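Local coordinates for cellulase (Bacillus sp. BG-CS10, PDB 5E09), which probably hydrolyses internal beta-1,4-glucosidic linkages of cellulose, with a family 5 catalytic barrel followed by an X2-type module and a family 46 carbohydrate-binding module, at residues 346-352 against 427-433; 368-374 against 415-421; 432-438 against 450-456; 272-277 against 289-293. All blocks are in the same frame, centred on the assembly; numbering follows the deposited sequence.

Three modules are sampled along one chain. Interaction 4 lies in the catalytic barrel, its centre about 5 Å from that of the chain, between helix 286-302 and the loop after the seventh barrel strand, whose C-terminal end carries the nucleophile in family 5 enzymes and probably does so here. Interactions 1 to 3 belong to the accessory modules, away from the barrel. Interactions 1 and 2 share the mixed sheet of the X2-type module, centres about 20 Å apart, and touch through Phe427 N and Ile415 O, a probable hydrogen bond. Interaction 3 opens the carbohydrate-binding module and shares Val432 and Asp433 with interaction 1, centres about 13 Å apart. Interaction 4 touches none of the others; its nearest atoms come within about 6 Å of interaction 1.

Interaction 1 (346-352 against 427-433); sequences NLIHVRD and FQLQNVD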
# COMPACT_ATOMS: atom_id res chain seq x y z
N ASN A 346 -0.72 8.98 17.31
CA ASN A 346 0.65 9.47 17.28
C ASN A 346 0.66 10.98 17.54
O ASN A 346 1.68 11.64 17.38
CB ASN A 346 1.33 9.15 15.95
CG ASN A 346 0.87 10.06 14.83
OD1 ASN A 346 -0.32 10.32 14.67
ND2 ASN A 346 1.81 10.55 14.04
N LEU A 347 -0.50 11.50 17.94
CA LEU A 347 -0.67 12.92 18.19
C LEU A 347 -1.04 13.19 19.65
O LEU A 347 -1.79 12.43 20.26
CB LEU A 347 -1.75 13.50 17.28
CG LEU A 347 -1.62 13.28 15.77
CD1 LEU A 347 -2.78 13.95 15.05
CD2 LEU A 347 -0.28 13.80 15.25
N ILE A 348 -0.51 14.28 20.19
CA ILE A 348 -0.93 14.81 21.48
C ILE A 348 -1.40 16.25 21.28
O ILE A 348 -0.61 17.13 20.96
CB ILE A 348 0.21 14.81 22.50
CG1 ILE A 348 0.71 13.38 22.74
CG2 ILE A 348 -0.23 15.46 23.80
CD1 ILE A 348 1.96 13.33 23.59
N HIS A 349 -2.69 16.48 21.48
CA HIS A 349 -3.25 17.81 21.28
C HIS A 349 -3.35 18.61 22.57
O HIS A 349 -3.84 18.12 23.59
CB HIS A 349 -4.63 17.73 20.63
CG HIS A 349 -4.63 17.05 19.30
ND1 HIS A 349 -4.83 15.69 19.16
CD2 HIS A 349 -4.44 17.54 18.05
CE1 HIS A 349 -4.77 15.37 17.88
NE2 HIS A 349 -4.53 16.47 17.18
N VAL A 350 -2.89 19.85 22.50
CA VAL A 350 -3.05 20.79 23.59
C VAL A 350 -3.68 22.07 23.05
O VAL A 350 -3.17 22.68 22.11
CB VAL A 350 -1.70 21.10 24.26
CG1 VAL A 350 -1.83 22.28 25.21
CG2 VAL A 350 -1.17 19.87 24.99
N ARG A 351 -4.81 22.46 23.63
CA ARG A 351 -5.49 23.67 23.21
C ARG A 351 -4.72 24.91 23.64
O ARG A 351 -4.46 25.10 24.82
CB ARG A 351 -6.92 23.70 23.76
CG ARG A 351 -7.90 22.89 22.94
CD ARG A 351 -8.19 23.58 21.62
NE ARG A 351 -9.08 24.71 21.79
CZ ARG A 351 -10.31 24.77 21.30
NH1 ARG A 351 -10.79 23.76 20.58
NH2 ARG A 351 -11.06 25.84 21.51
N ASP A 352 -4.35 25.75 22.67
CA ASP A 352 -3.64 26.98 22.98
C ASP A 352 -4.58 27.94 23.70
O ASP A 352 -5.74 28.09 23.31
CB ASP A 352 -3.09 27.62 21.70
CG ASP A 352 -2.24 28.85 21.97
OD1 ASP A 352 -1.14 28.70 22.57
OD2 ASP A 352 -2.65 29.96 21.58
N PHE A 427 5.34 10.59 19.28
CA PHE A 427 4.22 11.49 19.49
C PHE A 427 4.53 12.88 18.96
O PHE A 427 5.55 13.48 19.31
CB PHE A 427 3.87 11.59 20.98
CG PHE A 427 3.40 10.30 21.57
CD1 PHE A 427 2.14 9.80 21.26
CD2 PHE A 427 4.19 9.60 22.45
CE1 PHE A 427 1.70 8.61 21.81
CE2 PHE A 427 3.76 8.41 23.01
CZ PHE A 427 2.51 7.91 22.69
N GLN A 428 3.64 13.40 18.12
CA GLN A 428 3.70 14.79 17.70
C GLN A 428 2.90 15.63 18.70
O GLN A 428 1.70 15.42 18.87
CB GLN A 428 3.14 14.96 16.28
CG GLN A 428 3.63 13.92 15.28
CD GLN A 428 5.08 14.11 14.87
OE1 GLN A 428 5.50 15.20 14.50
NE2 GLN A 428 5.86 13.03 14.93
N LEU A 429 3.57 16.57 19.36
CA LEU A 429 2.90 17.44 20.33
C LEU A 429 2.30 18.64 19.60
O LEU A 429 3.01 19.60 19.29
CB LEU A 429 3.88 17.87 21.42
CG LEU A 429 3.39 18.81 22.53
CD1 LEU A 429 2.10 18.30 23.15
CD2 LEU A 429 4.47 18.96 23.59
N GLN A 430 1.00 18.58 19.33
CA GLN A 430 0.32 19.60 18.55
C GLN A 430 -0.32 20.68 19.41
O GLN A 430 -1.22 20.39 20.20
CB GLN A 430 -0.76 18.96 17.66
CG GLN A 430 -0.28 17.88 16.70
CD GLN A 430 0.72 18.40 15.68
OE1 GLN A 430 1.88 18.00 15.68
NE2 GLN A 430 0.26 19.30 14.81
N ASN A 431 0.13 21.93 19.26
CA ASN A 431 -0.57 23.07 19.83
C ASN A 431 -1.68 23.50 18.87
O ASN A 431 -1.40 24.01 17.79
CB ASN A 431 0.38 24.24 20.09
CG ASN A 431 -0.18 25.26 21.09
OD1 ASN A 431 -1.16 24.99 21.79
ND2 ASN A 431 0.44 26.43 21.15
N VAL A 432 -2.93 23.28 19.24
CA VAL A 432 -4.01 23.60 18.32
C VAL A 432 -4.93 24.70 18.83
O VAL A 432 -4.99 25.00 20.02
CB VAL A 432 -4.88 22.36 18.01
CG1 VAL A 432 -4.02 21.26 17.40
CG2 VAL A 432 -5.58 21.87 19.26
N ASP A 433 -5.61 25.32 17.87
CA ASP A 433 -6.78 26.12 18.15
C ASP A 433 -7.92 25.54 17.32
O ASP A 433 -7.69 24.70 16.43
CB ASP A 433 -6.53 27.58 17.79
CG ASP A 433 -7.09 28.53 18.82
OD1 ASP A 433 -8.25 28.33 19.25
OD2 ASP A 433 -6.36 29.47 19.21
O HOH W 1 4.66 10.41 14.67
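Segments 346-352 and 427-433 pair as parallel beta strands, strand 347-351 forming one border of the mixed sheet of the X2-type module. Six backbone hydrogen bonds zip them together, from Gln428 N to Asn346 O (2.7 Å) through to Asp352 N to Val432 O (2.8 Å). On the inner face Ile348 divides its contacts: CD1 rests on Phe427 CB at 3.7 Å, while CG2 meets Leu429 CD1 at the same separation. Leu429 reaches back because its CG lies anti to the backbone N (chi1 179°). The other face carries Leu347, His349 and Arg351 beside Gln428, Gln430 and Val432; here Val432 CG1 abuts the imidazole edge, in plane, 3.8 Å from His349 CD2, and Leu347 CD2 lies against Gln428 CB. Polar groups close both ends. A water accepts from Asn346 ND2 and Gln428 NE2, while Asn346 OD1 is held by Gln285 of the catalytic barrel. At the far end Asn431 ND2 donates to Asp352 OD1 (3.1 Å), approaching from above the carboxylate plane; Gly407 N also reaches that oxygen. Arg351 NH1 forms a salt bridge with Glu520 of the last module. After the opening strand 342-343 the chain crosses to this sheet and pairs in parallel with the last strand, 425-432, as A' and G strands do in immunoglobulin-like sandwiches, consistent with the E-set family of this module.

Interaction 2 (368-374 against 415-421); sequences NELTGLQ and ITAQFNS
Leu370 drops its CD1 methyl over one face of the Phe419 ring, a CH-pi contact 4.2 Å from the centroid and 28° off the normal. With CG anti to the backbone N (chi1 -178°), the same methyl also reaches Ala417 CB. Leu373 CD2 presses on Ala417 CB at 3.7 Å, and its other branch, CD1, meets Ile415 CG2. The alanine methyl is thus a small bump under the notch that Leu370 CD1 and Leu373 CD2 form side by side. Leu370 also touches Leu388, and Leu373 touches Tyr386, Leu393 and Met395, all of the facing sheet. On the opposite surface Gly372 has no side chain, and the extended Gln418 lays its OE1 over that place, filling the hollow. The amide end of Gln418 lies against Gln374, with NE2 3.4 Å from Gln374 CG; this is contact without a hydrogen bond, Gln374 NE2 being bonded to Ser379. Thr371 N binds Gln418 O almost straight (2.8 Å), and Gly372 O accepts from Gln418 N. Beyond the strands, Asn420 folds its amide back (chi1 56°) and OD1 receives Glu369 N from above the carbonyl plane, while Asn420 N donates to Glu369 O. Thr371 and Gly372 facing one residue, Gln418, make a classic beta bulge within an antiparallel pair of an immunoglobulin-like sandwich.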
# COMPACT_ATOMS: atom_id res chain seq x y z
N ASN A 368 5.57 -5.71 24.62
CA ASN A 368 6.80 -4.97 24.91
C ASN A 368 6.67 -4.18 26.19
O ASN A 368 5.62 -4.18 26.83
CB ASN A 368 7.16 -4.03 23.75
CG ASN A 368 7.52 -4.78 22.49
OD1 ASN A 368 8.10 -5.86 22.54
ND2 ASN A 368 7.16 -4.21 21.34
N GLU A 369 7.75 -3.51 26.57
CA GLU A 369 7.77 -2.69 27.78
C GLU A 369 8.34 -1.31 27.48
O GLU A 369 9.33 -1.18 26.75
CB GLU A 369 8.61 -3.36 28.87
CG GLU A 369 8.19 -4.79 29.22
CD GLU A 369 6.88 -4.85 30.00
OE1 GLU A 369 6.36 -3.79 30.40
OE2 GLU A 369 6.37 -5.97 30.20
N LEU A 370 7.71 -0.27 28.02
CA LEU A 370 8.25 1.08 27.93
C LEU A 370 9.51 1.18 28.78
O LEU A 370 9.53 0.70 29.91
CB LEU A 370 7.22 2.11 28.40
CG LEU A 370 7.64 3.58 28.31
CD1 LEU A 370 7.63 4.06 26.86
CD2 LEU A 370 6.74 4.45 29.18
N THR A 371 10.56 1.79 28.23
CA THR A 371 11.81 1.95 28.98
C THR A 371 12.23 3.41 29.16
O THR A 371 13.09 3.71 29.99
CB THR A 371 12.96 1.19 28.32
OG1 THR A 371 13.17 1.70 26.99
CG2 THR A 371 12.66 -0.29 28.26
N GLY A 372 11.63 4.32 28.39
CA GLY A 372 11.92 5.74 28.54
C GLY A 372 11.23 6.64 27.52
O GLY A 372 10.62 6.16 26.56
N LEU A 373 11.31 7.95 27.76
CA LEU A 373 10.89 8.96 26.79
C LEU A 373 12.06 9.88 26.49
O LEU A 373 12.92 10.09 27.34
CB LEU A 373 9.72 9.80 27.32
CG LEU A 373 8.40 9.11 27.65
CD1 LEU A 373 7.32 10.15 27.96
CD2 LEU A 373 7.96 8.19 26.51
N GLN A 374 12.09 10.42 25.28
CA GLN A 374 13.14 11.36 24.89
C GLN A 374 12.59 12.52 24.08
O GLN A 374 11.60 12.38 23.37
CB GLN A 374 14.23 10.64 24.08
CG GLN A 374 15.05 9.65 24.88
CD GLN A 374 16.45 9.46 24.31
OE1 GLN A 374 16.70 9.73 23.13
NE2 GLN A 374 17.37 9.01 25.15
N ILE A 415 7.84 13.82 21.11
CA ILE A 415 8.17 12.97 22.25
C ILE A 415 8.32 11.53 21.80
O ILE A 415 7.37 10.91 21.32
CB ILE A 415 7.10 13.05 23.35
CG1 ILE A 415 6.84 14.51 23.74
CG2 ILE A 415 7.51 12.21 24.56
CD1 ILE A 415 5.67 14.69 24.69
N THR A 416 9.53 11.00 21.95
CA THR A 416 9.87 9.66 21.49
C THR A 416 9.76 8.63 22.61
O THR A 416 10.50 8.68 23.60
CB THR A 416 11.31 9.63 20.92
OG1 THR A 416 11.44 10.61 19.89
CG2 THR A 416 11.64 8.24 20.37
N ALA A 417 8.84 7.69 22.46
CA ALA A 417 8.70 6.58 23.40
C ALA A 417 9.59 5.43 22.98
O ALA A 417 9.57 4.99 21.82
CB ALA A 417 7.25 6.13 23.50
N GLN A 418 10.37 4.95 23.94
CA GLN A 418 11.34 3.89 23.73
C GLN A 418 10.91 2.63 24.46
O GLN A 418 10.34 2.70 25.55
CB GLN A 418 12.72 4.32 24.21
CG GLN A 418 13.16 5.67 23.68
CD GLN A 418 14.43 6.18 24.35
OE1 GLN A 418 14.52 6.24 25.58
NE2 GLN A 418 15.43 6.53 23.54
N PHE A 419 11.18 1.49 23.86
CA PHE A 419 10.69 0.22 24.38
C PHE A 419 11.80 -0.81 24.42
O PHE A 419 12.81 -0.66 23.73
CB PHE A 419 9.51 -0.28 23.53
CG PHE A 419 8.34 0.67 23.50
CD1 PHE A 419 8.26 1.66 22.54
CD2 PHE A 419 7.35 0.58 24.46
CE1 PHE A 419 7.20 2.55 22.53
CE2 PHE A 419 6.28 1.47 24.46
CZ PHE A 419 6.20 2.45 23.49
N ASN A 420 11.62 -1.85 25.22
CA ASN A 420 12.65 -2.87 25.36
C ASN A 420 12.87 -3.60 24.04
O ASN A 420 13.95 -4.13 23.78
CB ASN A 420 12.31 -3.87 26.48
CG ASN A 420 10.96 -4.52 26.30
OD1 ASN A 420 10.12 -4.06 25.52
ND2 ASN A 420 10.73 -5.61 27.04
N SER A 421 11.83 -3.62 23.20
CA SER A 421 11.94 -4.19 21.87
C SER A 421 11.04 -3.44 20.89
O SER A 421 10.02 -2.87 21.29
CB SER A 421 11.57 -5.68 21.89
OG SER A 421 12.02 -6.33 20.72

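Interaction 3 (432-438 against 450-456); sequences VDEPTLE and PAHFNGD
His452 and Glu438 are joined by a side-chain hydrogen bond: His452 NE2 donates to Glu438 OE2 at 2.6 Å. The oxygen is met on its anti side, somewhat out of the carboxylate plane, and carboxylate and ring are turned 49° against each other. Glu438 runs extended beyond CG, which carries its head across to the histidine and lays OE1 3.7 Å from Pro450 CB. A nearby carboxylate would be expected to favour a protonated imidazole. Asn454 supplies the second side-chain link. Its CG lies anti to the carbonyl carbon (chi1 -66°), bringing ND2 to Glu434 O at 2.9 Å; the oxygen lies in the asparagine amide plane, but the donor stands above the carbonyl plane. ND2 also gives a hydrogen to a water that bonds weakly to Thr436 OG1. The backbone positions both groups. Thr436 and His452 form an antiparallel hydrogen-bonded pair, with His452 N to Thr436 O at 2.6 Å, and Glu438 N reaches Pro450 O. Further along, Asp433 N binds Asn454 O (3.0 Å), and a type I' turn from Phe453 to Asp456, with positive phi at Asn454 and Gly455, reverses the chain. On the inner side Leu437 CD2 packs on Ala451 CB at 3.7 Å, and Ala451 CB also lies over one face of the Phe453 ring, toward its rim. Leu437 and Pro435 press on Val522 of strand 521-529, and Leu437 also on Phe514 of strand 509-516. The hairpin of strands 436-443 and 447-452 lies inside the antiparallel sheet, flanked by strands 532-536 and 494-497.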
# COMPACT_ATOMS: atom_id res chain seq x y z
N VAL A 432 -2.93 23.28 19.24
CA VAL A 432 -4.01 23.60 18.32
C VAL A 432 -4.93 24.70 18.83
O VAL A 432 -4.99 25.00 20.02
CB VAL A 432 -4.88 22.36 18.01
CG1 VAL A 432 -4.02 21.26 17.40
CG2 VAL A 432 -5.58 21.87 19.26
N ASP A 433 -5.61 25.32 17.87
CA ASP A 433 -6.78 26.12 18.15
C ASP A 433 -7.92 25.54 17.32
O ASP A 433 -7.69 24.70 16.43
CB ASP A 433 -6.53 27.58 17.79
CG ASP A 433 -7.09 28.53 18.82
OD1 ASP A 433 -8.25 28.33 19.25
OD2 ASP A 433 -6.36 29.47 19.21
N GLU A 434 -9.14 25.97 17.60
CA GLU A 434 -10.27 25.51 16.81
C GLU A 434 -10.14 25.97 15.36
O GLU A 434 -10.04 27.18 15.10
CB GLU A 434 -11.57 26.04 17.40
CG GLU A 434 -12.81 25.70 16.59
CD GLU A 434 -13.97 26.64 16.90
OE1 GLU A 434 -13.78 27.87 16.84
OE2 GLU A 434 -15.06 26.13 17.21
N PRO A 435 -10.12 25.02 14.41
CA PRO A 435 -9.97 25.35 12.99
C PRO A 435 -11.13 26.21 12.46
O PRO A 435 -12.25 26.10 12.94
CB PRO A 435 -9.93 23.97 12.30
CG PRO A 435 -10.57 23.04 13.25
CD PRO A 435 -10.29 23.57 14.63
N THR A 436 -10.83 27.04 11.47
CA THR A 436 -11.77 28.05 10.98
C THR A 436 -11.81 28.07 9.45
O THR A 436 -10.78 28.00 8.79
CB THR A 436 -11.39 29.46 11.50
OG1 THR A 436 -11.45 29.46 12.93
CG2 THR A 436 -12.32 30.53 10.97
N LEU A 437 -13.02 28.17 8.89
CA LEU A 437 -13.19 28.28 7.45
C LEU A 437 -13.80 29.63 7.08
O LEU A 437 -14.39 30.31 7.93
CB LEU A 437 -14.07 27.15 6.93
CG LEU A 437 -13.59 25.76 7.31
CD1 LEU A 437 -14.64 24.73 6.93
CD2 LEU A 437 -12.26 25.46 6.64
N GLU A 438 -13.66 30.02 5.82
CA GLU A 438 -14.16 31.30 5.35
C GLU A 438 -15.15 31.17 4.19
O GLU A 438 -15.17 30.16 3.48
CB GLU A 438 -13.00 32.19 4.91
CG GLU A 438 -12.04 32.52 6.04
CD GLU A 438 -10.90 33.42 5.58
OE1 GLU A 438 -10.91 33.84 4.41
OE2 GLU A 438 -10.00 33.71 6.40
N PRO A 450 -11.02 28.72 1.79
CA PRO A 450 -9.93 29.24 2.61
C PRO A 450 -10.02 28.68 4.03
O PRO A 450 -11.09 28.69 4.63
CB PRO A 450 -10.15 30.76 2.59
CG PRO A 450 -10.92 31.00 1.33
CD PRO A 450 -11.81 29.80 1.16
N ALA A 451 -8.91 28.18 4.54
CA ALA A 451 -8.93 27.44 5.79
C ALA A 451 -7.86 27.91 6.76
O ALA A 451 -6.70 28.10 6.39
CB ALA A 451 -8.76 25.96 5.53
N HIS A 452 -8.26 28.11 8.01
CA HIS A 452 -7.32 28.33 9.09
C HIS A 452 -7.24 27.04 9.89
O HIS A 452 -8.08 26.80 10.76
CB HIS A 452 -7.74 29.51 9.97
CG HIS A 452 -7.82 30.81 9.24
ND1 HIS A 452 -6.71 31.52 8.85
CD2 HIS A 452 -8.89 31.53 8.82
CE1 HIS A 452 -7.08 32.62 8.23
NE2 HIS A 452 -8.40 32.66 8.20
N PHE A 453 -6.26 26.21 9.57
CA PHE A 453 -6.15 24.88 10.16
C PHE A 453 -5.76 24.95 11.63
O PHE A 453 -6.12 24.07 12.42
CB PHE A 453 -5.15 24.03 9.37
CG PHE A 453 -5.61 23.67 7.99
CD1 PHE A 453 -6.61 22.72 7.80
CD2 PHE A 453 -5.05 24.26 6.87
CE1 PHE A 453 -7.05 22.38 6.54
CE2 PHE A 453 -5.48 23.93 5.59
CZ PHE A 453 -6.48 22.99 5.43
N ASN A 454 -5.02 26.00 11.99
CA ASN A 454 -4.65 26.25 13.38
C ASN A 454 -4.02 25.04 14.08
O ASN A 454 -4.40 24.69 15.19
CB ASN A 454 -5.89 26.70 14.16
CG ASN A 454 -6.39 28.05 13.69
OD1 ASN A 454 -5.63 28.85 13.15
ND2 ASN A 454 -7.68 28.31 13.90
N GLY A 455 -3.06 24.40 13.41
CA GLY A 455 -2.35 23.27 13.99
C GLY A 455 -3.12 21.96 13.97
O GLY A 455 -2.63 20.94 14.46
N ASP A 456 -4.31 21.97 13.39
CA ASP A 456 -5.13 20.76 13.34
C ASP A 456 -5.04 20.11 11.96
O ASP A 456 -4.51 20.71 11.02
CB ASP A 456 -6.58 21.10 13.69
CG ASP A 456 -7.28 19.97 14.41
OD1 ASP A 456 -6.82 18.81 14.30
OD2 ASP A 456 -8.31 20.25 15.07
O HOH W 2 -8.69 31.17 13.19

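Interaction 4 (272-277 against 289-293); sequences FGLLGF and KLKFF
Leu274 lays its CD2 methyl over a face of the Phe292 ring, 3.6 Å from the centroid and only 16° off the normal. Its CG sits anti to the carbonyl carbon (chi1 -72°), and the isopropyl fork straddles two aromatics: CD1 turns to Phe293, 3.9 Å from CE2. Phe293 is the most widely shared ring of the contact. Phe272 meets it edge against edge, CE2 to Phe293 CE1 at 3.7 Å, while Gly273 CA also lies at the Phe293 rim. Phe277 comes from the opposite direction, its CE2 3.9 Å from Phe293 CZ. The Lys289 methylenes pass by the CZ end of the Phe277 ring, with CE 4.0 Å from Phe277 CZ; the ammonium is directed elsewhere, to Gln286. Inside segment 272-277, Leu274 CB covers the centre of a face of Phe277, and Phe277 N bonds to Leu274 O, fixing the bend that brings both side chains to helix 286-302. Phe292 continues onto Ile249 of helix 243-261, and Phe293 meets Phe328 edge-to-face. The loop leaves the seventh strand of the barrel, whose C-terminal end carries the nucleophile in family 5 glycosidases. No hydrogen bond crosses the interface, and all seven touching residues are buried, so loop and helix are held by the fit of rings, methyls and methylenes.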
# COMPACT_ATOMS: atom_id res chain seq x y z
N PHE A 272 1.92 -5.69 -1.45
CA PHE A 272 1.06 -5.15 -0.40
C PHE A 272 1.33 -3.66 -0.23
O PHE A 272 2.34 -3.14 -0.70
CB PHE A 272 1.23 -5.92 0.91
CG PHE A 272 2.52 -5.63 1.64
CD1 PHE A 272 3.68 -6.31 1.31
CD2 PHE A 272 2.55 -4.71 2.67
CE1 PHE A 272 4.86 -6.05 1.98
CE2 PHE A 272 3.73 -4.45 3.35
CZ PHE A 272 4.89 -5.12 3.01
N GLY A 273 0.40 -2.99 0.43
CA GLY A 273 0.45 -1.56 0.64
C GLY A 273 -0.94 -1.14 1.07
O GLY A 273 -1.72 -1.96 1.56
N LEU A 274 -1.26 0.13 0.89
CA LEU A 274 -2.63 0.59 1.08
C LEU A 274 -3.09 1.23 -0.22
O LEU A 274 -2.35 2.01 -0.82
CB LEU A 274 -2.73 1.57 2.26
CG LEU A 274 -2.59 0.96 3.65
CD1 LEU A 274 -2.41 2.04 4.69
CD2 LEU A 274 -3.81 0.10 3.98
N LEU A 275 -4.29 0.89 -0.65
CA LEU A 275 -4.83 1.34 -1.94
C LEU A 275 -4.76 2.86 -2.08
O LEU A 275 -4.36 3.37 -3.13
CB LEU A 275 -6.27 0.87 -2.09
CG LEU A 275 -6.72 0.54 -3.51
CD1 LEU A 275 -5.91 -0.64 -4.03
CD2 LEU A 275 -8.21 0.23 -3.55
N GLY A 276 -5.13 3.56 -1.01
CA GLY A 276 -5.12 5.01 -1.00
C GLY A 276 -3.79 5.64 -1.40
O GLY A 276 -3.77 6.79 -1.86
N PHE A 277 -2.70 4.90 -1.24
CA PHE A 277 -1.38 5.40 -1.62
C PHE A 277 -1.30 5.76 -3.10
O PHE A 277 -0.44 6.54 -3.51
CB PHE A 277 -0.29 4.37 -1.29
CG PHE A 277 0.03 4.25 0.17
CD1 PHE A 277 -0.57 5.09 1.10
CD2 PHE A 277 0.93 3.30 0.62
CE1 PHE A 277 -0.28 4.99 2.45
CE2 PHE A 277 1.23 3.19 1.97
CZ PHE A 277 0.63 4.04 2.89
N LYS A 289 -1.60 4.47 9.82
CA LYS A 289 -0.81 3.78 8.80
C LYS A 289 0.22 2.84 9.44
O LYS A 289 0.28 1.63 9.12
CB LYS A 289 -0.11 4.80 7.89
CG LYS A 289 0.89 4.19 6.91
CD LYS A 289 1.96 5.19 6.50
CE LYS A 289 1.33 6.47 5.96
NZ LYS A 289 2.37 7.50 5.69
N LEU A 290 1.02 3.39 10.34
CA LEU A 290 2.02 2.60 11.07
C LEU A 290 1.39 1.40 11.79
O LEU A 290 1.89 0.28 11.68
CB LEU A 290 2.75 3.48 12.09
CG LEU A 290 3.55 4.66 11.53
CD1 LEU A 290 4.11 5.51 12.67
CD2 LEU A 290 4.66 4.18 10.62
N LYS A 291 0.30 1.64 12.50
CA LYS A 291 -0.37 0.54 13.20
C LYS A 291 -0.85 -0.55 12.23
O LYS A 291 -0.74 -1.76 12.52
CB LYS A 291 -1.54 1.08 14.04
CG LYS A 291 -1.08 1.80 15.31
CD LYS A 291 -2.25 2.19 16.21
CE LYS A 291 -3.02 3.37 15.65
NZ LYS A 291 -4.05 3.87 16.61
N PHE A 292 -1.36 -0.13 11.07
CA PHE A 292 -1.79 -1.08 10.05
C PHE A 292 -0.63 -1.98 9.64
O PHE A 292 -0.74 -3.21 9.69
CB PHE A 292 -2.37 -0.37 8.82
CG PHE A 292 -2.64 -1.30 7.67
CD1 PHE A 292 -3.84 -1.99 7.59
CD2 PHE A 292 -1.69 -1.50 6.67
CE1 PHE A 292 -4.10 -2.86 6.53
CE2 PHE A 292 -1.94 -2.37 5.62
CZ PHE A 292 -3.15 -3.05 5.55
N PHE A 293 0.47 -1.37 9.21
CA PHE A 293 1.59 -2.18 8.72
C PHE A 293 2.22 -3.06 9.81
O PHE A 293 2.62 -4.19 9.53
CB PHE A 293 2.64 -1.28 8.06
CG PHE A 293 2.25 -0.84 6.68
CD1 PHE A 293 2.48 -1.66 5.58
CD2 PHE A 293 1.62 0.38 6.47
CE1 PHE A 293 2.11 -1.27 4.30
CE2 PHE A 293 1.25 0.78 5.18
CZ PHE A 293 1.50 -0.05 4.10